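PDB 5A9D: solute carrier family 15 member 1 from Mus musculus, which carries di- and tripeptides across the intestinal cell membrane together with protons, and is represented here by its extracellular domain. Local coordinates for residues 170-173 and 177-180; 99-104 and 109-114. One frame throughout, in Å; residues are numbered along the deposited sequence.

Interaction 1: residues 170-173 and 177-180; sequences RRAS and LEVK
R170 and E178 face each other as a hydrogen-bonded antiparallel pair, their CA atoms 5.5 Å apart. R170 N donates to E178 O over 3.0 Å in a nearly straight bond (176° at the hydrogen), and E178 N returns a second, more bent one to R170 O. The side chains of the pair leave on the same face of the sheet and run side by side. That of R170 starts between its backbone N and carbonyl carbon (chi1 58°) and bends at chi3, which brings one face of the guanidinium under E178 OE1, an oxygen 3.4 Å above its plane and over its centre. The two planes are 77° apart and no N-H points at the oxygen, so the salt bridge, 3.4 Å from R170 NE to E178 OE1, rests on charge alone. At the guanidinium's edge a water accepts weakly from R170 NH2 and more firmly from K180 NZ, linking two like charges. K180 NZ also bonds to the carbonyl of M31 of the second subunit, on which R170 packs as well. R171 faces L177 without backbone bonds; its side chain turns away, and NE bonds to the carbonyl of G175 in the connecting loop. At A172 the chain has left the strand, yet CB still rests 3.8 Å from E178 CB, beside the start of the glutamate chain. S173 touches through solvent: a water accepts from its N at 2.9 Å and donates to E178 OE2. Two-way backbone bonding, antiparallel register and a five-residue connection, 172-176, identify the loop end of a beta hairpin, here formed by strands 164-171 and 177-184 in an immunoglobulin-like domain.

Interaction 2: residues 99-104 and 109-114; sequences IRFVNT and VTIKMS
F101 and I111 meet in the interior of a beta sandwich, the immunoglobulin-like fold, each on a strand of a different sheet. The evidence is geometric: the strand axes approach no closer than 8.9 Å, their directions lie 157° apart, and side chains alone fill the gap, with F101 and I111, N103 and V109, I99 and M113 as facing pairs. The F101 ring is the largest bump, bedded on a shelf formed by I111, whose CG2 methyl and CG1-CD1 arm both lie along one face. CG2 rides over the ring, 3.8 Å from its centroid and 21° off the normal, a CH-pi contact displaced toward the CE1-CZ rim. CD1 reaches the root of the ring instead, 3.7 Å from F101 CB, so this face of the phenylalanine is lined from CB to that rim. The ring is boxed in further by Y118, edge-to-face, and by the rings of Y139 and Y167. At one end of the strands M113 stretches inward with CG anti to its backbone N (chi1 178°), then bends at chi3. This sets its CE near the plane of the F101 ring, at the edge, 4.3 Å from CZ, while I99 comes in at about a right angle and places CD1 3.9 Å from SD. The methionine end thus lies against both the aromatic rim and the isoleucine tip. At the other end the partners arrive from opposite directions, and the two methyls of V109 form a fork against the amide of N103. This buried amide is held by its own neighbourhood: ND2 donates to the carbonyls of E107 and V121, and OD1 accepts from L105 N. Against that fixed group V109 CG2 comes to 3.5 Å from N103 CG, and V109 CG1 to 3.5 Å from N103 OD1.

Overall arrangement
Interaction 2 comes first along the chain and closes before interaction 1 opens; their centres lie 13 Å apart, on the same side of the chain's centre. They share one sheet, ordered 125-132, 97-103, 164-171, 177-184, in which strands 97-103 and 164-171 run parallel as neighbours. Interaction 1 pairs two strands within this sheet at its edge, whereas 99-104 with 109-114 packs it against the opposing one, so one is in-sheet backbone pairing and the other side-chain packing between sheets. They meet directly where T104 OG1 lies 3.3 Å from R170 CA. Both also touch the second subunit: R100 forms a salt bridge with its D86, so this sheet contributes to the contact between the two chains.

Interaction 1: residues 170-173 and 177-180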
ATOM      1  N   ARG A 170      14.455  13.792 -11.261  1.00 32.55           N
ATOM      2  CA  ARG A 170      14.442  15.257 -11.097  1.00 33.19           C
ATOM      3  C   ARG A 170      14.848  15.969 -12.367  1.00 35.93           C
ATOM      4  O   ARG A 170      15.361  15.324 -13.293  1.00 34.42           O
ATOM      5  CB  ARG A 170      15.387  15.676  -9.961  1.00 33.38           C
ATOM      6  CG  ARG A 170      16.842  15.238 -10.154  1.00 38.51           C
ATOM      7  CD  ARG A 170      17.765  16.118  -9.341  1.00 60.51           C
ATOM      8  NE  ARG A 170      18.944  15.387  -8.886  1.00 77.97           N
ATOM      9  CZ  ARG A 170      20.054  15.966  -8.442  1.00 98.79           C
ATOM     10  NH1 ARG A 170      20.159  17.293  -8.421  1.00 88.84           N
ATOM     11  NH2 ARG A 170      21.073  15.229  -8.023  1.00 84.87           N
ATOM     12  N   ARG A 171      14.741  17.316 -12.352  1.00 32.95           N
ATOM     13  CA  ARG A 171      15.195  18.154 -13.463  1.00 35.18           C
ATOM     14  C   ARG A 171      16.699  18.238 -13.391  1.00 40.08           C
ATOM     15  O   ARG A 171      17.229  18.474 -12.315  1.00 40.24           O
ATOM     16  CB  ARG A 171      14.642  19.598 -13.370  1.00 37.20           C
ATOM     17  CG  ARG A 171      13.160  19.805 -13.645  1.00 47.78           C
ATOM     18  CD  ARG A 171      12.689  19.287 -14.989  1.00 57.43           C
ATOM     19  NE  ARG A 171      12.980  20.192 -16.096  1.00 65.10           N
ATOM     20  CZ  ARG A 171      12.192  21.194 -16.477  1.00 76.46           C
ATOM     21  NH1 ARG A 171      11.085  21.473 -15.799  1.00 61.66           N
ATOM     22  NH2 ARG A 171      12.517  21.939 -17.524  1.00 61.93           N
ATOM     23  N   ALA A 172      17.392  18.015 -14.518  1.00 40.19           N
ATOM     24  CA  ALA A 172      18.852  18.187 -14.632  1.00 41.66           C
ATOM     25  C   ALA A 172      19.128  19.665 -14.862  1.00 43.97           C
ATOM     26  O   ALA A 172      18.220  20.383 -15.275  1.00 42.43           O
ATOM     27  CB  ALA A 172      19.386  17.368 -15.807  1.00 43.36           C
ATOM     28  N   SER A 173      20.381  20.121 -14.648  1.00 42.60           N
ATOM     29  CA  SER A 173      20.758  21.527 -14.849  1.00 45.08           C
ATOM     30  C   SER A 173      20.428  22.066 -16.262  1.00 51.10           C
ATOM     31  O   SER A 173      20.070  23.232 -16.394  1.00 50.78           O
ATOM     32  CB  SER A 173      22.228  21.757 -14.506  1.00 48.25           C
ATOM     33  OG  SER A 173      23.066  21.065 -15.415  1.00 57.51           O
ATOM     34  N   LEU A 177      15.902  15.507 -18.030  1.00 44.84           N
ATOM     35  CA  LEU A 177      15.760  14.565 -16.923  1.00 43.18           C
ATOM     36  C   LEU A 177      17.047  13.974 -16.458  1.00 46.76           C
ATOM     37  O   LEU A 177      17.951  13.729 -17.251  1.00 50.33           O
ATOM     38  CB  LEU A 177      14.785  13.417 -17.254  1.00 43.40           C
ATOM     39  CG  LEU A 177      13.335  13.779 -17.414  1.00 49.06           C
ATOM     40  CD1 LEU A 177      12.545  12.568 -17.640  1.00 49.98           C
ATOM     41  CD2 LEU A 177      12.807  14.496 -16.206  1.00 49.99           C
ATOM     42  N   GLU A 178      17.084  13.655 -15.167  1.00 39.87           N
ATOM     43  CA  GLU A 178      18.216  13.071 -14.462  1.00 39.74           C
ATOM     44  C   GLU A 178      17.614  12.130 -13.405  1.00 38.98           C
ATOM     45  O   GLU A 178      16.556  12.424 -12.844  1.00 36.59           O
ATOM     46  CB  GLU A 178      18.962  14.225 -13.776  1.00 42.47           C
ATOM     47  CG  GLU A 178      20.251  13.874 -13.105  1.00 56.89           C
ATOM     48  CD  GLU A 178      21.041  15.125 -12.815  1.00 65.05           C
ATOM     49  OE1 GLU A 178      20.748  15.782 -11.793  1.00 48.82           O
ATOM     50  OE2 GLU A 178      21.920  15.473 -13.635  1.00 83.33           O
ATOM     51  N   VAL A 179      18.308  11.038 -13.102  1.00 34.35           N
ATOM     52  CA  VAL A 179      17.885  10.078 -12.103  1.00 33.69           C
ATOM     53  C   VAL A 179      18.995   9.847 -11.059  1.00 38.16           C
ATOM     54  O   VAL A 179      20.117   9.513 -11.424  1.00 37.67           O
ATOM     55  CB  VAL A 179      17.397   8.746 -12.756  1.00 38.77           C
ATOM     56  CG1 VAL A 179      16.855   7.788 -11.696  1.00 38.72           C
ATOM     57  CG2 VAL A 179      16.331   9.003 -13.826  1.00 38.04           C
ATOM     58  N   LYS A 180      18.662   9.981  -9.764  1.00 34.35           N
ATOM     59  CA  LYS A 180      19.587   9.686  -8.676  1.00 35.85           C
ATOM     60  C   LYS A 180      19.157   8.373  -8.014  1.00 39.12           C
ATOM     61  O   LYS A 180      17.996   8.216  -7.643  1.00 36.58           O
ATOM     62  CB  LYS A 180      19.667  10.845  -7.657  1.00 39.36           C
ATOM     63  CG  LYS A 180      20.784  10.615  -6.624  1.00 60.26           C
ATOM     64  CD  LYS A 180      21.338  11.903  -6.033  1.00 59.32           C
ATOM     65  CE  LYS A 180      22.385  11.635  -4.979  1.00 47.62           C
ATOM     66  NZ  LYS A 180      22.807  12.893  -4.327  1.00 52.98           N
TER
HETATM   67  O   HOH W   1      23.706  14.788  -6.525  1.00 58.83           O
HETATM   68  O   HOH W   2      22.096  18.385 -13.163  1.00 53.37           O

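Interaction 2: residues 99-104 and 109-114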
ATOM      1  N   ILE A  99      12.721  -2.295  -7.282  1.00 30.00           N
ATOM      2  CA  ILE A  99      12.986  -0.928  -7.712  1.00 29.05           C
ATOM      3  C   ILE A  99      11.691  -0.123  -7.653  1.00 30.63           C
ATOM      4  O   ILE A  99      10.664  -0.564  -8.159  1.00 28.68           O
ATOM      5  CB  ILE A  99      13.647  -0.858  -9.125  1.00 32.47           C
ATOM      6  CG1 ILE A  99      15.026  -1.558  -9.153  1.00 36.66           C
ATOM      7  CG2 ILE A  99      13.758   0.599  -9.651  1.00 30.59           C
ATOM      8  CD1 ILE A  99      15.582  -1.816 -10.598  1.00 45.83           C
ATOM      9  N   ARG A 100      11.753   1.060  -7.050  1.00 27.03           N
ATOM     10  CA  ARG A 100      10.615   1.978  -7.052  1.00 25.97           C
ATOM     11  C   ARG A 100      11.133   3.335  -7.552  1.00 28.63           C
ATOM     12  O   ARG A 100      12.336   3.593  -7.515  1.00 26.29           O
ATOM     13  CB  ARG A 100       9.943   2.089  -5.667  1.00 25.61           C
ATOM     14  CG  ARG A 100      10.813   2.794  -4.651  1.00 30.12           C
ATOM     15  CD  ARG A 100      10.026   3.124  -3.418  1.00 33.08           C
ATOM     16  NE  ARG A 100      10.930   3.647  -2.406  1.00 34.96           N
ATOM     17  CZ  ARG A 100      10.619   3.783  -1.129  1.00 50.69           C
ATOM     18  NH1 ARG A 100       9.405   3.464  -0.697  1.00 39.28           N
ATOM     19  NH2 ARG A 100      11.526   4.217  -0.266  1.00 43.90           N
ATOM     20  N   PHE A 101      10.239   4.142  -8.084  1.00 25.46           N
ATOM     21  CA  PHE A 101      10.604   5.446  -8.608  1.00 25.93           C
ATOM     22  C   PHE A 101       9.917   6.541  -7.811  1.00 30.81           C
ATOM     23  O   PHE A 101       8.778   6.382  -7.394  1.00 28.19           O
ATOM     24  CB  PHE A 101      10.216   5.561 -10.094  1.00 26.38           C
ATOM     25  CG  PHE A 101      11.137   4.756 -10.977  1.00 26.63           C
ATOM     26  CD1 PHE A 101      10.895   3.402 -11.214  1.00 26.54           C
ATOM     27  CD2 PHE A 101      12.292   5.333 -11.514  1.00 25.49           C
ATOM     28  CE1 PHE A 101      11.786   2.645 -11.986  1.00 27.58           C
ATOM     29  CE2 PHE A 101      13.159   4.590 -12.317  1.00 27.82           C
ATOM     30  CZ  PHE A 101      12.921   3.248 -12.527  1.00 27.08           C
ATOM     31  N   VAL A 102      10.630   7.654  -7.605  1.00 28.57           N
ATOM     32  CA  VAL A 102      10.102   8.806  -6.913  1.00 27.93           C
ATOM     33  C   VAL A 102      10.101   9.919  -7.952  1.00 31.40           C
ATOM     34  O   VAL A 102      11.140  10.209  -8.547  1.00 30.43           O
ATOM     35  CB  VAL A 102      10.894   9.184  -5.622  1.00 31.09           C
ATOM     36  CG1 VAL A 102      10.524  10.590  -5.117  1.00 29.57           C
ATOM     37  CG2 VAL A 102      10.674   8.151  -4.523  1.00 31.70           C
ATOM     38  N   ASN A 103       8.947  10.568  -8.124  1.00 27.77           N
ATOM     39  CA  ASN A 103       8.817  11.667  -9.065  1.00 28.84           C
ATOM     40  C   ASN A 103       8.922  12.990  -8.331  1.00 34.38           C
ATOM     41  O   ASN A 103       8.127  13.234  -7.434  1.00 35.72           O
ATOM     42  CB  ASN A 103       7.486  11.544  -9.828  1.00 28.22           C
ATOM     43  CG  ASN A 103       7.228  12.671 -10.789  1.00 35.98           C
ATOM     44  OD1 ASN A 103       8.145  13.330 -11.261  1.00 33.87           O
ATOM     45  ND2 ASN A 103       5.984  12.862 -11.160  1.00 26.17           N
ATOM     46  N   THR A 104       9.894  13.852  -8.688  1.00 33.38           N
ATOM     47  CA  THR A 104       9.975  15.184  -8.054  1.00 35.15           C
ATOM     48  C   THR A 104       9.465  16.274  -9.004  1.00 41.87           C
ATOM     49  O   THR A 104       9.478  17.437  -8.646  1.00 43.17           O
ATOM     50  CB  THR A 104      11.385  15.505  -7.532  1.00 40.70           C
ATOM     51  OG1 THR A 104      12.243  15.768  -8.638  1.00 36.18           O
ATOM     52  CG2 THR A 104      11.959  14.407  -6.645  1.00 36.80           C
ATOM     53  N   VAL A 109       4.758  11.086 -14.272  1.00 35.56           N
ATOM     54  CA  VAL A 109       5.784  10.404 -15.048  1.00 35.36           C
ATOM     55  C   VAL A 109       5.405   8.941 -15.236  1.00 37.27           C
ATOM     56  O   VAL A 109       4.797   8.348 -14.358  1.00 35.99           O
ATOM     57  CB  VAL A 109       7.216  10.547 -14.449  1.00 38.38           C
ATOM     58  CG1 VAL A 109       7.705  11.985 -14.482  1.00 40.04           C
ATOM     59  CG2 VAL A 109       7.330   9.949 -13.051  1.00 36.89           C
ATOM     60  N   THR A 110       5.799   8.358 -16.360  1.00 33.65           N
ATOM     61  CA  THR A 110       5.589   6.953 -16.639  1.00 32.66           C
ATOM     62  C   THR A 110       6.950   6.346 -16.889  1.00 35.47           C
ATOM     63  O   THR A 110       7.759   6.892 -17.639  1.00 34.30           O
ATOM     64  CB  THR A 110       4.557   6.748 -17.762  1.00 37.41           C
ATOM     65  OG1 THR A 110       3.285   7.095 -17.234  1.00 37.28           O
ATOM     66  CG2 THR A 110       4.506   5.284 -18.260  1.00 35.94           C
ATOM     67  N   ILE A 111       7.215   5.224 -16.232  1.00 32.09           N
ATOM     68  CA  ILE A 111       8.480   4.525 -16.361  1.00 30.49           C
ATOM     69  C   ILE A 111       8.194   3.174 -16.911  1.00 33.31           C
ATOM     70  O   ILE A 111       7.296   2.500 -16.412  1.00 30.20           O
ATOM     71  CB  ILE A 111       9.280   4.414 -15.021  1.00 31.68           C
ATOM     72  CG1 ILE A 111       9.447   5.783 -14.372  1.00 32.23           C
ATOM     73  CG2 ILE A 111      10.641   3.723 -15.256  1.00 31.45           C
ATOM     74  CD1 ILE A 111       8.419   6.069 -13.247  1.00 26.92           C
ATOM     75  N   LYS A 112       8.987   2.757 -17.925  1.00 30.14           N
ATOM     76  CA  LYS A 112       8.859   1.431 -18.520  1.00 32.15           C
ATOM     77  C   LYS A 112      10.236   0.792 -18.369  1.00 37.10           C
ATOM     78  O   LYS A 112      11.240   1.395 -18.770  1.00 35.18           O
ATOM     79  CB  LYS A 112       8.427   1.481 -20.007  1.00 35.50           C
ATOM     80  CG  LYS A 112       7.048   2.106 -20.228  1.00 40.23           C
ATOM     81  CD  LYS A 112       6.352   1.498 -21.420  1.00 49.77           C
ATOM     82  CE  LYS A 112       5.066   2.205 -21.771  1.00 63.58           C
ATOM     83  NZ  LYS A 112       4.518   1.735 -23.079  1.00 80.14           N
ATOM     84  N   MET A 113      10.293  -0.373 -17.720  1.00 34.80           N
ATOM     85  CA  MET A 113      11.564  -1.076 -17.494  1.00 36.29           C
ATOM     86  C   MET A 113      11.346  -2.562 -17.631  1.00 39.60           C
ATOM     87  O   MET A 113      10.524  -3.120 -16.907  1.00 36.17           O
ATOM     88  CB  MET A 113      12.142  -0.753 -16.108  1.00 37.69           C
ATOM     89  CG  MET A 113      13.460  -1.509 -15.806  1.00 44.14           C
ATOM     90  SD  MET A 113      14.073  -1.286 -14.110  1.00 49.00           S
ATOM     91  CE  MET A 113      15.138   0.011 -14.322  1.00 46.52           C
ATOM     92  N   SER A 114      12.127  -3.209 -18.525  1.00 41.75           N
ATOM     93  CA  SER A 114      12.130  -4.657 -18.786  1.00 43.57           C
ATOM     94  C   SER A 114      10.728  -5.257 -18.784  1.00 46.85           C
ATOM     95  O   SER A 114      10.479  -6.200 -18.040  1.00 49.00           O
ATOM     96  CB  SER A 114      13.021  -5.395 -17.776  1.00 48.78           C
ATOM     97  OG  SER A 114      14.255  -4.744 -17.523  1.00 58.55           O
TER